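Local atomic coordinates of Lv-ranaspumin (Lv-RSN-1) (Leptodactylus vastus, PDB entry 4K82), a protein that serves as a surfactant of the frog's foam nest, probably by acting at the air-water interface to help foam form and persist. Residues L19-L23 with L99-I105; L29-L33 with T61-A65; A34-C38 with F110-C114; K136-L141 with I162-L166; D177-I182 with G193-L198. One frame throughout, in Å; residues are numbered along the deposited sequence. Where two conformers were deposited one is given.

Interaction 1 (L19-L23 with L99-I105); sequences LTKAL and LLKELKI
Interlocking leucines join helix 14-24 to the C-terminal end of helix 89-102 by close apolar packing. Residues 19-23 are helical, within helix 14-24. Residues 99-102 form the last turn of helix 89-102, which ends in a Schellman motif: Lys-104 takes positive phi (64°/37°), its N lies 3.0 Å from Lys-101 O, and a weak bond runs from Ile-105 N to Leu-100 O (3.4 Å). The register pairs Thr-20 with Leu-103 (CA atoms 6.9 Å apart) and Leu-23 with Ile-105 (CA atoms 8.1 Å apart). Leu-103 (m,t) is a bump in a three-sided hollow: its CD1 sits 3.9 Å from Leu-23 CD1 and 4.2 Å from Leu-19 CD2, its CD2 3.5 Å from Thr-20 OG1. In return, Leu-19 (t,p) pushes CD2 to within 3.8 Å of Leu-99 CD2 and 4.2 Å of Leu-100 CD2. Leu-23 (m,t) lodges CD1 among Leu-100 CD2 (3.7 Å), Leu-103 CD1 (3.9 Å) and Ile-105 CG2 (3.9 Å). Helix 29-42 supplies a further wall, Leu-29 touching Leu-19 and Ile-37 touching Leu-100. Since the Thr-20 hydroxyl is already hydrogen-bonded to Thr-16 O, the join between the segments rests on van der Waals fit and the exclusion of water.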
# COMPACT_ATOMS: atom_id res chain seq x y z
N LEU A 19 12.18 12.03 10.41
CA LEU A 19 11.14 11.02 10.24
C LEU A 19 10.05 11.21 11.28
O LEU A 19 8.86 11.17 10.96
CB LEU A 19 11.74 9.62 10.37
CG LEU A 19 10.74 8.48 10.28
CD1 LEU A 19 10.03 8.52 8.92
CD2 LEU A 19 11.45 7.16 10.49
N THR A 20 10.46 11.42 12.53
CA THR A 20 9.54 11.64 13.65
C THR A 20 8.55 12.77 13.36
O THR A 20 7.34 12.62 13.54
CB THR A 20 10.32 11.96 14.94
OG1 THR A 20 11.17 10.86 15.28
CG2 THR A 20 9.37 12.24 16.09
N LYS A 21 9.07 13.91 12.92
CA LYS A 21 8.22 15.05 12.62
C LYS A 21 7.35 14.76 11.40
O LYS A 21 6.16 15.09 11.37
CB LYS A 21 9.06 16.30 12.39
CG LYS A 21 8.25 17.59 12.41
CD LYS A 21 9.04 18.78 11.89
CE LYS A 21 9.45 18.57 10.44
NZ LYS A 21 8.35 18.01 9.59
N ALA A 22 7.95 14.13 10.39
CA ALA A 22 7.26 13.84 9.15
C ALA A 22 6.01 12.97 9.37
O ALA A 22 5.01 13.14 8.67
CB ALA A 22 8.20 13.17 8.16
N LEU A 23 6.08 12.06 10.33
CA LEU A 23 4.94 11.19 10.64
C LEU A 23 3.79 11.96 11.31
O LEU A 23 2.63 11.51 11.27
CB LEU A 23 5.38 10.03 11.52
CG LEU A 23 6.26 8.99 10.83
CD1 LEU A 23 6.94 8.09 11.85
CD2 LEU A 23 5.43 8.17 9.85
N LEU A 99 12.25 0.97 14.28
CA LEU A 99 12.23 2.40 14.57
C LEU A 99 10.80 2.94 14.62
O LEU A 99 10.45 3.72 15.52
CB LEU A 99 13.06 3.17 13.53
CG LEU A 99 13.18 4.68 13.75
CD1 LEU A 99 13.79 4.98 15.11
CD2 LEU A 99 13.99 5.32 12.63
N LEU A 100 9.97 2.54 13.66
CA LEU A 100 8.60 3.03 13.60
C LEU A 100 7.85 2.65 14.88
O LEU A 100 7.12 3.46 15.43
CB LEU A 100 7.86 2.50 12.37
CG LEU A 100 8.29 3.12 11.04
CD1 LEU A 100 7.51 2.51 9.88
CD2 LEU A 100 8.11 4.64 11.05
N LYS A 101 8.09 1.44 15.37
CA LYS A 101 7.46 1.00 16.60
C LYS A 101 7.97 1.79 17.81
O LYS A 101 7.21 2.12 18.71
CB LYS A 101 7.66 -0.51 16.79
CG LYS A 101 7.00 -1.34 15.70
CD LYS A 101 7.60 -2.73 15.62
CE LYS A 101 7.20 -3.60 16.81
NZ LYS A 101 5.93 -4.35 16.58
N GLU A 102 9.27 2.11 17.80
CA GLU A 102 9.85 2.95 18.85
C GLU A 102 9.24 4.35 18.84
O GLU A 102 9.15 5.00 19.89
CB GLU A 102 11.37 3.04 18.69
CG GLU A 102 12.12 1.78 19.11
CD GLU A 102 13.63 1.92 19.00
OE1 GLU A 102 14.09 2.95 18.46
OE2 GLU A 102 14.35 1.02 19.47
N LEU A 103 8.83 4.82 17.67
CA LEU A 103 8.21 6.14 17.54
C LEU A 103 6.71 6.11 17.84
O LEU A 103 6.02 7.13 17.69
CB LEU A 103 8.43 6.71 16.14
CG LEU A 103 9.89 6.92 15.74
CD1 LEU A 103 9.93 7.59 14.37
CD2 LEU A 103 10.62 7.74 16.78
N LYS A 104 6.22 4.94 18.23
CA LYS A 104 4.83 4.76 18.68
C LYS A 104 3.77 5.03 17.60
O LYS A 104 2.71 5.57 17.89
CB LYS A 104 4.55 5.63 19.91
CG LYS A 104 5.51 5.38 21.07
CD LYS A 104 5.46 6.53 22.08
CE LYS A 104 6.52 6.36 23.16
NZ LYS A 104 6.55 7.54 24.08
N ILE A 105 4.05 4.64 16.36
CA ILE A 105 3.09 4.80 15.27
C ILE A 105 1.80 4.04 15.55
O ILE A 105 1.76 3.13 16.39
CB ILE A 105 3.66 4.33 13.92
CG1 ILE A 105 4.32 2.96 14.05
CG2 ILE A 105 4.67 5.34 13.37
CD1 ILE A 105 3.48 1.81 13.54

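Interaction 2 (L29-L33 with T61-A65); sequences LLVEL and TLERA
A methyl cluster forms the apolar centre here. Leu-29 (t,p) brings CD1 to 3.7 Å from Thr-61 CG2 and 4.4 Å from Leu-62 CD2, while its CD2 lies 4.0 Å from Ala-65 CB. Leu-33 (m,t) adds looser packing, its CD2 standing 4.3 Å from Thr-61 CG2 and 4.5 Å from Leu-62 CD2. Residues 29-33 and 61-64 are helical, and Ala-65 leaves the helix at -94°/-3°. The register runs in opposite senses, with CA atoms 7.1 Å apart for Leu-29 and Ala-65 and 7.3 Å apart for Glu-32 and Thr-61. Farther out, Glu-32 (chi1 m, chi2 t) lays OE1 3.6 Å from Thr-61 CG2, so that its carboxylate borders the cluster and meets Arg-64 beyond it. There Arg-64 (chi1 m, chi2 t, chi3 p) makes a salt bridge from NH2 to Glu-32 OE2 (2.8 Å) and a weaker bond to Glu-32 OE1 (3.2 Å). Waters complete the rim: one joins Glu-32 OE1 (2.9 Å) to Thr-61 O (2.8 Å), another Glu-32 OE2 (3.0 Å) to Arg-64 NH1 (3.2 Å). Thr-61 OG1 is bonded to Leu-57 O in its own helix. Greasy inside and charged at the water's edge, the pair represents an antiparallel helical hairpin, built from the consecutive helices 29-42 and 48-64.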
# COMPACT_ATOMS: atom_id res chain seq x y z
N LEU A 29 2.70 9.30 4.68
CA LEU A 29 3.97 8.64 4.93
C LEU A 29 3.84 7.29 5.62
O LEU A 29 4.44 6.32 5.17
CB LEU A 29 4.92 9.54 5.71
CG LEU A 29 6.32 8.98 5.91
CD1 LEU A 29 6.98 8.66 4.57
CD2 LEU A 29 7.17 9.95 6.71
N LEU A 30 3.08 7.22 6.72
CA LEU A 30 2.97 5.97 7.47
C LEU A 30 2.42 4.85 6.58
O LEU A 30 2.95 3.73 6.55
CB LEU A 30 2.11 6.13 8.72
CG LEU A 30 1.95 4.81 9.50
CD1 LEU A 30 3.31 4.29 9.97
CD2 LEU A 30 0.98 4.95 10.67
N VAL A 31 1.35 5.15 5.86
CA VAL A 31 0.74 4.18 4.94
C VAL A 31 1.73 3.73 3.87
O VAL A 31 1.88 2.53 3.61
CB VAL A 31 -0.53 4.77 4.29
CG1 VAL A 31 -0.97 3.92 3.10
CG2 VAL A 31 -1.65 4.89 5.33
N GLU A 32 2.47 4.68 3.29
CA GLU A 32 3.41 4.35 2.23
C GLU A 32 4.57 3.50 2.74
O GLU A 32 5.03 2.59 2.05
CB GLU A 32 3.94 5.63 1.58
CG GLU A 32 2.87 6.41 0.82
CD GLU A 32 3.40 7.68 0.20
OE1 GLU A 32 4.01 8.49 0.94
OE2 GLU A 32 3.20 7.88 -1.01
N LEU A 33 5.04 3.80 3.95
CA LEU A 33 6.12 3.03 4.54
C LEU A 33 5.65 1.62 4.85
O LEU A 33 6.42 0.67 4.68
CB LEU A 33 6.66 3.68 5.82
CG LEU A 33 7.39 5.00 5.59
CD1 LEU A 33 7.87 5.56 6.92
CD2 LEU A 33 8.56 4.81 4.61
N THR A 61 9.96 8.06 -1.39
CA THR A 61 8.92 8.32 -0.42
C THR A 61 9.43 9.20 0.72
O THR A 61 8.76 10.14 1.13
CB THR A 61 8.39 6.99 0.15
OG1 THR A 61 7.79 6.24 -0.91
CG2 THR A 61 7.37 7.22 1.23
N LEU A 62 10.63 8.92 1.21
CA LEU A 62 11.21 9.74 2.28
C LEU A 62 11.54 11.15 1.81
O LEU A 62 11.31 12.12 2.53
CB LEU A 62 12.43 9.05 2.89
CG LEU A 62 11.99 7.84 3.70
CD1 LEU A 62 13.19 6.97 3.95
CD2 LEU A 62 11.34 8.27 5.00
N GLU A 63 12.05 11.26 0.59
CA GLU A 63 12.37 12.57 0.03
C GLU A 63 11.12 13.45 -0.06
O GLU A 63 11.17 14.64 0.27
CB GLU A 63 13.02 12.44 -1.33
CG GLU A 63 14.42 11.85 -1.27
CD GLU A 63 15.26 12.22 -2.48
OE1 GLU A 63 14.91 13.20 -3.16
OE2 GLU A 63 16.28 11.53 -2.73
N ARG A 64 10.02 12.86 -0.50
CA ARG A 64 8.76 13.59 -0.63
C ARG A 64 8.27 14.12 0.71
O ARG A 64 7.50 15.08 0.77
CB ARG A 64 7.69 12.69 -1.27
CG ARG A 64 7.96 12.37 -2.73
CD ARG A 64 7.03 11.28 -3.24
NE ARG A 64 5.63 11.59 -2.95
CZ ARG A 64 4.82 10.79 -2.27
NH1 ARG A 64 3.56 11.15 -2.05
NH2 ARG A 64 5.26 9.63 -1.81
N ALA A 65 8.72 13.49 1.79
CA ALA A 65 8.35 13.91 3.13
C ALA A 65 9.37 14.87 3.73
O ALA A 65 9.20 15.36 4.85
CB ALA A 65 8.16 12.70 4.04
O HOH W 1 5.33 5.33 -1.80
O HOH W 2 5.99 10.63 1.32
O HOH W 3 0.82 9.67 -1.29

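Interaction 3 (A34-C38 with F110-C114); sequences AVIIC and FNAVC
A disulfide-stapled helix crossing joins helix 29-42 to helix 107-121 near the centre of this mostly helical chain. Both segments are fully helical. Their short axes approach to 9.0 Å at a signed crossing angle of -57°, and the register is parallel in sense: CA atoms lie 5.7 Å apart for Ala-34 and Phe-110, and 5.5 Å apart for Cys-38 and Cys-114. The short CA spacing at the Ala-34 end suits this small residue, whose CB sits over the Phe-110 ring face in a CH-pi contact, 3.9 Å from the centroid, and also touches Val-113 CG1 at 3.6 Å. Val-35 CG2 meets Val-113 CG1 at 3.7 Å. Phe-110 (chi1 t, chi2 -83°) turns its edge to Ile-37 CD1, 4.1 Å from its CE2, and also meets Leu-100 of helix 89-102. Obliquely placed, Cys-38 SG lies 4.9 Å from the ring centroid. Cys-38 (m) and Cys-114 (t) close the crossing with an SG-SG bond of 2.0 Å and chi3 of -106°.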
# COMPACT_ATOMS: atom_id res chain seq x y z
N ALA A 34 4.41 1.49 5.32
CA ALA A 34 3.87 0.17 5.64
C ALA A 34 3.82 -0.69 4.38
O ALA A 34 4.17 -1.87 4.41
CB ALA A 34 2.48 0.29 6.27
N VAL A 35 3.40 -0.10 3.27
CA VAL A 35 3.38 -0.81 2.00
C VAL A 35 4.77 -1.31 1.61
O VAL A 35 4.94 -2.47 1.27
CB VAL A 35 2.81 0.07 0.88
CG1 VAL A 35 2.98 -0.61 -0.47
CG2 VAL A 35 1.34 0.40 1.16
N ILE A 36 5.75 -0.42 1.67
CA ILE A 36 7.12 -0.78 1.33
C ILE A 36 7.69 -1.87 2.23
O ILE A 36 8.21 -2.87 1.76
CB ILE A 36 8.01 0.45 1.38
CG1 ILE A 36 7.56 1.42 0.29
CG2 ILE A 36 9.48 0.08 1.19
CD1 ILE A 36 8.16 2.82 0.45
N ILE A 37 7.55 -1.67 3.54
CA ILE A 37 8.05 -2.64 4.51
C ILE A 37 7.38 -4.00 4.33
O ILE A 37 8.03 -5.04 4.29
CB ILE A 37 7.84 -2.12 5.94
CG1 ILE A 37 8.84 -0.99 6.23
CG2 ILE A 37 8.06 -3.24 6.94
CD1 ILE A 37 8.40 -0.09 7.38
N CYS A 38 6.07 -4.01 4.18
CA CYS A 38 5.39 -5.28 4.09
C CYS A 38 5.60 -5.96 2.74
O CYS A 38 5.63 -7.18 2.65
CB CYS A 38 3.92 -5.13 4.49
SG CYS A 38 3.81 -4.65 6.22
N PHE A 110 -0.96 0.61 10.58
CA PHE A 110 0.15 -0.13 10.00
C PHE A 110 -0.22 -1.57 9.65
O PHE A 110 0.02 -2.03 8.53
CB PHE A 110 1.36 -0.12 10.94
CG PHE A 110 2.62 -0.64 10.29
CD1 PHE A 110 2.87 -2.01 10.22
CD2 PHE A 110 3.55 0.23 9.75
CE1 PHE A 110 4.01 -2.49 9.62
CE2 PHE A 110 4.71 -0.25 9.15
CZ PHE A 110 4.94 -1.61 9.09
N ASN A 111 -0.80 -2.28 10.61
CA ASN A 111 -1.13 -3.69 10.40
C ASN A 111 -2.23 -3.89 9.36
O ASN A 111 -2.19 -4.84 8.58
CB ASN A 111 -1.50 -4.36 11.72
CG ASN A 111 -0.32 -4.45 12.67
OD1 ASN A 111 0.84 -4.42 12.24
ND2 ASN A 111 -0.60 -4.57 13.97
N ALA A 112 -3.20 -2.98 9.33
CA ALA A 112 -4.29 -3.05 8.36
C ALA A 112 -3.74 -2.85 6.95
O ALA A 112 -4.13 -3.54 6.01
CB ALA A 112 -5.36 -2.02 8.66
N VAL A 113 -2.82 -1.90 6.81
CA VAL A 113 -2.16 -1.67 5.52
C VAL A 113 -1.29 -2.87 5.13
O VAL A 113 -1.26 -3.29 3.97
CB VAL A 113 -1.30 -0.39 5.55
CG1 VAL A 113 -0.49 -0.26 4.28
CG2 VAL A 113 -2.18 0.85 5.75
N CYS A 114 -0.61 -3.43 6.12
CA CYS A 114 0.25 -4.58 5.89
C CYS A 114 -0.55 -5.77 5.38
O CYS A 114 -0.16 -6.44 4.42
CB CYS A 114 0.97 -4.93 7.19
SG CYS A 114 2.45 -5.93 6.99

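Interaction 4 (K136-L141 with I162-L166)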
# COMPACT_ATOMS: atom_id res chain seq x y z
N LYS A 136 -2.60 5.31 -4.31
CA LYS A 136 -3.50 5.93 -5.30
C LYS A 136 -4.82 5.16 -5.42
O LYS A 136 -5.90 5.75 -5.55
CB LYS A 136 -2.85 5.92 -6.68
CG LYS A 136 -2.12 7.18 -7.09
CD LYS A 136 -1.78 7.16 -8.58
CE LYS A 136 -3.03 7.13 -9.46
NZ LYS A 136 -3.52 5.76 -9.78
N PHE A 137 -4.71 3.84 -5.40
CA PHE A 137 -5.85 2.95 -5.48
C PHE A 137 -6.75 3.12 -4.26
O PHE A 137 -7.99 3.19 -4.37
CB PHE A 137 -5.32 1.52 -5.61
CG PHE A 137 -6.38 0.44 -5.61
CD1 PHE A 137 -7.38 0.42 -6.56
CD2 PHE A 137 -6.32 -0.59 -4.68
CE1 PHE A 137 -8.33 -0.59 -6.57
CE2 PHE A 137 -7.26 -1.60 -4.69
CZ PHE A 137 -8.27 -1.60 -5.63
N LEU A 138 -6.13 3.21 -3.09
CA LEU A 138 -6.89 3.38 -1.86
C LEU A 138 -7.60 4.72 -1.85
O LEU A 138 -8.75 4.81 -1.43
CB LEU A 138 -6.00 3.23 -0.63
CG LEU A 138 -5.26 1.90 -0.50
CD1 LEU A 138 -4.36 1.96 0.72
CD2 LEU A 138 -6.26 0.76 -0.37
N LYS A 139 -6.92 5.76 -2.34
CA LYS A 139 -7.52 7.09 -2.45
C LYS A 139 -8.77 7.06 -3.34
O LYS A 139 -9.82 7.61 -2.97
CB LYS A 139 -6.51 8.10 -3.02
CG LYS A 139 -5.36 8.44 -2.11
CD LYS A 139 -4.36 9.30 -2.87
CE LYS A 139 -3.15 9.67 -2.03
NZ LYS A 139 -3.45 10.80 -1.11
N ASP A 140 -8.67 6.43 -4.50
CA ASP A 140 -9.81 6.33 -5.41
C ASP A 140 -10.98 5.57 -4.78
O ASP A 140 -12.14 5.95 -4.91
CB ASP A 140 -9.41 5.63 -6.70
CG ASP A 140 -8.59 6.52 -7.61
OD1 ASP A 140 -8.89 7.73 -7.66
OD2 ASP A 140 -7.65 6.01 -8.26
N LEU A 141 -10.67 4.48 -4.08
CA LEU A 141 -11.72 3.73 -3.40
C LEU A 141 -12.37 4.56 -2.30
O LEU A 141 -13.60 4.54 -2.16
CB LEU A 141 -11.16 2.44 -2.78
CG LEU A 141 -10.71 1.36 -3.77
CD1 LEU A 141 -10.16 0.15 -2.99
CD2 LEU A 141 -11.84 0.93 -4.70
N ILE A 162 -11.49 2.36 -12.11
CA ILE A 162 -10.40 2.16 -11.15
C ILE A 162 -9.69 0.84 -11.38
O ILE A 162 -8.45 0.77 -11.40
CB ILE A 162 -10.93 2.24 -9.69
CG1 ILE A 162 -11.33 3.67 -9.35
CG2 ILE A 162 -9.85 1.74 -8.71
CD1 ILE A 162 -12.23 3.78 -8.13
N LEU A 163 -10.46 -0.24 -11.54
CA LEU A 163 -9.86 -1.56 -11.70
C LEU A 163 -9.12 -1.70 -13.01
O LEU A 163 -8.18 -2.50 -13.11
CB LEU A 163 -10.90 -2.66 -11.58
CG LEU A 163 -11.59 -2.71 -10.22
CD1 LEU A 163 -12.67 -3.77 -10.23
CD2 LEU A 163 -10.60 -2.95 -9.09
N GLU A 164 -9.54 -0.94 -14.01
CA GLU A 164 -8.90 -1.01 -15.32
C GLU A 164 -7.44 -0.56 -15.25
O GLU A 164 -6.60 -1.02 -16.03
CB GLU A 164 -9.67 -0.19 -16.35
CG GLU A 164 -9.44 -0.70 -17.75
CD GLU A 164 -10.27 0.01 -18.78
OE1 GLU A 164 -10.51 1.22 -18.60
OE2 GLU A 164 -10.69 -0.65 -19.75
N ARG A 165 -7.12 0.31 -14.30
CA ARG A 165 -5.75 0.78 -14.11
C ARG A 165 -4.94 -0.15 -13.21
O ARG A 165 -3.71 -0.11 -13.19
CB ARG A 165 -5.74 2.20 -13.54
CG ARG A 165 -6.63 3.17 -14.30
CD ARG A 165 -6.59 4.54 -13.63
NE ARG A 165 -6.71 4.40 -12.18
CZ ARG A 165 -7.68 4.94 -11.45
NH1 ARG A 165 -8.62 5.69 -12.02
NH2 ARG A 165 -7.69 4.75 -10.14
N LEU A 166 -5.64 -1.00 -12.46
CA LEU A 166 -4.96 -1.98 -11.62
C LEU A 166 -5.50 -3.40 -11.85
O LEU A 166 -6.08 -3.99 -10.93
CB LEU A 166 -5.09 -1.58 -10.15
CG LEU A 166 -4.19 -2.30 -9.14
CD1 LEU A 166 -2.76 -1.78 -9.19
CD2 LEU A 166 -4.75 -2.17 -7.73
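The rotamers of Phe-137, Leu-166 and Ile-162 decide how this pair packs. Phe-137 takes chi1 t (176°), which swings its ring across to the partner segment. Leu-166 CD2 then stands almost on the ring normal, 3.7 Å from the Phe-137 centroid and 9° off axis, a CH-pi contact. Ile-162 CG2 approaches the ring edge, 3.5 Å from Phe-137 CE1. Leu-166, just past the helix, points its CA-to-CB bond toward the other segment, and its t,p rotamer sets CD2 over the ring. Ile-162 (m,t) points directly at helix 133-144, its CD1 lying 3.7 Å from Asp-140 CB and 4.5 Å from Leu-141 CD2. At the outer margin Asp-140 (m) and Arg-165 form a salt bridge, although OD2 and NH2 are modelled too close together for their exact places to be trusted. The Lys-136 chain curls, with chi3 p and chi4 m, and puts NZ 4.2 Å from Arg-165 NE, a proximity of like charges. Outside the two segments, Leu-206 of helix 196-212 and Met-120 of helix 107-121 also touch Phe-137. With Asp-140 opposite Ile-162 (CA atoms 7.1 Å apart), consecutive helices 133-144 and 152-165 form an antiparallel helical hairpin that packs on helices 196-212 and 107-121.

Interaction 5 (D177-I182 with G193-L198); sequences DLFKNI and GIAKPL
Asp-177 opens the first segment within the short helix 175-180. Its CB rests 3.9 Å from Ile-194 CD1, while its OD1 takes a salt bridge from Lys-180 NZ at 2.7 Å. Leu-178 follows with chi1 t and chi2 85°, and its CD1 enters the bend of residues 193-198: 3.6 Å from Ala-195 CA, 3.8 Å from Ala-195 CB and 4.1 Å from Leu-198 CB. Here the backbones come closest, the CA atoms of Leu-178 and Ala-195 being 5.2 Å apart, a spacing that the small alanine permits. Behind it, Leu-163 of helix 152-165 touches Leu-178. Between the two segments the chain makes a beta-hairpin, strands 182-185 and 188-191, so the contact draws together the helix entering the hairpin and the segment that leads from it toward helix 196-212. Asn-181 (-111°/16°) bonds ND2 back to Asp-177 O at 2.8 Å, and its CB lies 3.8 Å from Ala-195 CB. A water joins Asn-181 OD1 (2.9 Å) to Ile-194 N (3.2 Å). Gly-193 (48°/-126°) suits this corner twice over: positive phi favours glycine, and a CB would crowd Asn-181 OD1. Ile-194 (p,t) sets CG1 3.7 Å from Asn-181 ND2. Ile-182, already in the strand at -119°/122°, reaches Ala-195 CB with CG1 at 3.8 Å and also touches Phe-191 across the hairpin.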
# COMPACT_ATOMS: atom_id res chain seq x y z
N ASP A 177 -15.68 -9.87 -18.24
CA ASP A 177 -16.46 -10.92 -17.61
C ASP A 177 -16.76 -10.63 -16.14
O ASP A 177 -17.82 -11.01 -15.63
CB ASP A 177 -15.75 -12.28 -17.73
CG ASP A 177 -15.94 -12.90 -19.10
OD1 ASP A 177 -16.68 -12.34 -19.92
OD2 ASP A 177 -15.34 -13.97 -19.34
N LEU A 178 -15.83 -9.97 -15.46
CA LEU A 178 -16.04 -9.60 -14.06
C LEU A 178 -17.29 -8.73 -13.96
O LEU A 178 -18.18 -8.98 -13.14
CB LEU A 178 -14.82 -8.85 -13.51
CG LEU A 178 -14.90 -8.48 -12.03
CD1 LEU A 178 -14.43 -9.63 -11.17
CD2 LEU A 178 -14.09 -7.22 -11.75
N PHE A 179 -17.40 -7.73 -14.83
CA PHE A 179 -18.54 -6.83 -14.72
C PHE A 179 -19.84 -7.34 -15.30
O PHE A 179 -20.90 -6.76 -15.06
CB PHE A 179 -18.18 -5.43 -15.22
CG PHE A 179 -17.44 -4.62 -14.20
CD1 PHE A 179 -16.06 -4.72 -14.08
CD2 PHE A 179 -18.12 -3.79 -13.32
CE1 PHE A 179 -15.37 -3.99 -13.13
CE2 PHE A 179 -17.44 -3.04 -12.37
CZ PHE A 179 -16.07 -3.15 -12.27
N LYS A 180 -19.79 -8.45 -16.04
CA LYS A 180 -21.02 -9.15 -16.38
C LYS A 180 -21.68 -9.67 -15.12
O LYS A 180 -22.88 -9.93 -15.09
CB LYS A 180 -20.76 -10.29 -17.36
CG LYS A 180 -20.53 -9.83 -18.78
CD LYS A 180 -19.99 -10.93 -19.68
CE LYS A 180 -19.41 -10.33 -20.95
NZ LYS A 180 -18.41 -11.22 -21.61
N ASN A 181 -20.88 -9.81 -14.07
CA ASN A 181 -21.32 -10.39 -12.81
C ASN A 181 -21.41 -9.40 -11.65
O ASN A 181 -21.47 -9.80 -10.48
CB ASN A 181 -20.36 -11.52 -12.44
CG ASN A 181 -20.50 -12.71 -13.36
OD1 ASN A 181 -21.36 -13.57 -13.14
ND2 ASN A 181 -19.68 -12.76 -14.40
N ILE A 182 -21.43 -8.12 -11.96
CA ILE A 182 -21.59 -7.11 -10.92
C ILE A 182 -22.86 -6.32 -11.20
O ILE A 182 -23.02 -5.77 -12.29
CB ILE A 182 -20.36 -6.19 -10.82
CG1 ILE A 182 -19.11 -7.01 -10.47
CG2 ILE A 182 -20.59 -5.09 -9.77
CD1 ILE A 182 -17.84 -6.17 -10.39
N GLY A 193 -21.16 -14.85 -9.05
CA GLY A 193 -20.27 -15.76 -9.76
C GLY A 193 -18.78 -15.49 -9.60
O GLY A 193 -18.26 -15.39 -8.49
N ILE A 194 -18.09 -15.36 -10.73
CA ILE A 194 -16.64 -15.15 -10.71
C ILE A 194 -16.20 -13.79 -10.13
O ILE A 194 -15.01 -13.56 -9.92
CB ILE A 194 -16.03 -15.35 -12.11
CG1 ILE A 194 -16.61 -14.32 -13.09
CG2 ILE A 194 -16.30 -16.76 -12.60
CD1 ILE A 194 -16.15 -14.50 -14.53
N ALA A 195 -17.16 -12.90 -9.87
CA ALA A 195 -16.86 -11.59 -9.29
C ALA A 195 -16.87 -11.60 -7.75
O ALA A 195 -16.49 -10.61 -7.12
CB ALA A 195 -17.83 -10.54 -9.82
N LYS A 196 -17.30 -12.71 -7.15
CA LYS A 196 -17.39 -12.77 -5.70
C LYS A 196 -16.08 -12.54 -4.93
O LYS A 196 -16.07 -11.83 -3.93
CB LYS A 196 -18.09 -14.07 -5.24
CG LYS A 196 -18.31 -14.16 -3.74
CD LYS A 196 -19.18 -13.01 -3.22
CE LYS A 196 -20.01 -13.40 -1.99
NZ LYS A 196 -19.21 -13.94 -0.84
N PRO A 197 -14.95 -13.14 -5.39
CA PRO A 197 -13.68 -12.85 -4.71
C PRO A 197 -13.31 -11.36 -4.68
O PRO A 197 -12.87 -10.87 -3.64
CB PRO A 197 -12.66 -13.64 -5.54
CG PRO A 197 -13.44 -14.82 -6.04
CD PRO A 197 -14.80 -14.24 -6.36
N LEU A 198 -13.50 -10.67 -5.81
CA LEU A 198 -13.27 -9.22 -5.87
C LEU A 198 -14.19 -8.52 -4.88
O LEU A 198 -13.75 -7.65 -4.12
CB LEU A 198 -13.49 -8.71 -7.30
CG LEU A 198 -13.13 -7.26 -7.66
CD1 LEU A 198 -14.18 -6.26 -7.22
CD2 LEU A 198 -11.76 -6.87 -7.13
O HOH W 4 -20.04 -16.11 -13.19

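How the interactions relate
From the N terminus, helix 14-24 is tied by interaction 1 to the end of helix 89-102, closing a long, largely helical loop. Interaction 2 lies wholly within that span, folding helix 48-64 back on helix 29-42. Interaction 3 uses the same helix 29-42 but reaches forward to helix 107-121, so it crosses both earlier closures. All three touch one another and form one continuous helical region. Interactions 4 and 5 follow in series, each closing a short loop: a helical hairpin, then a beta-hairpin between two helices. They meet through Leu-163, which packs on Leu-178, Phe-179 and Leu-198, while interaction 4 approaches interaction 2 to about 5 Å between nearest atoms without touching.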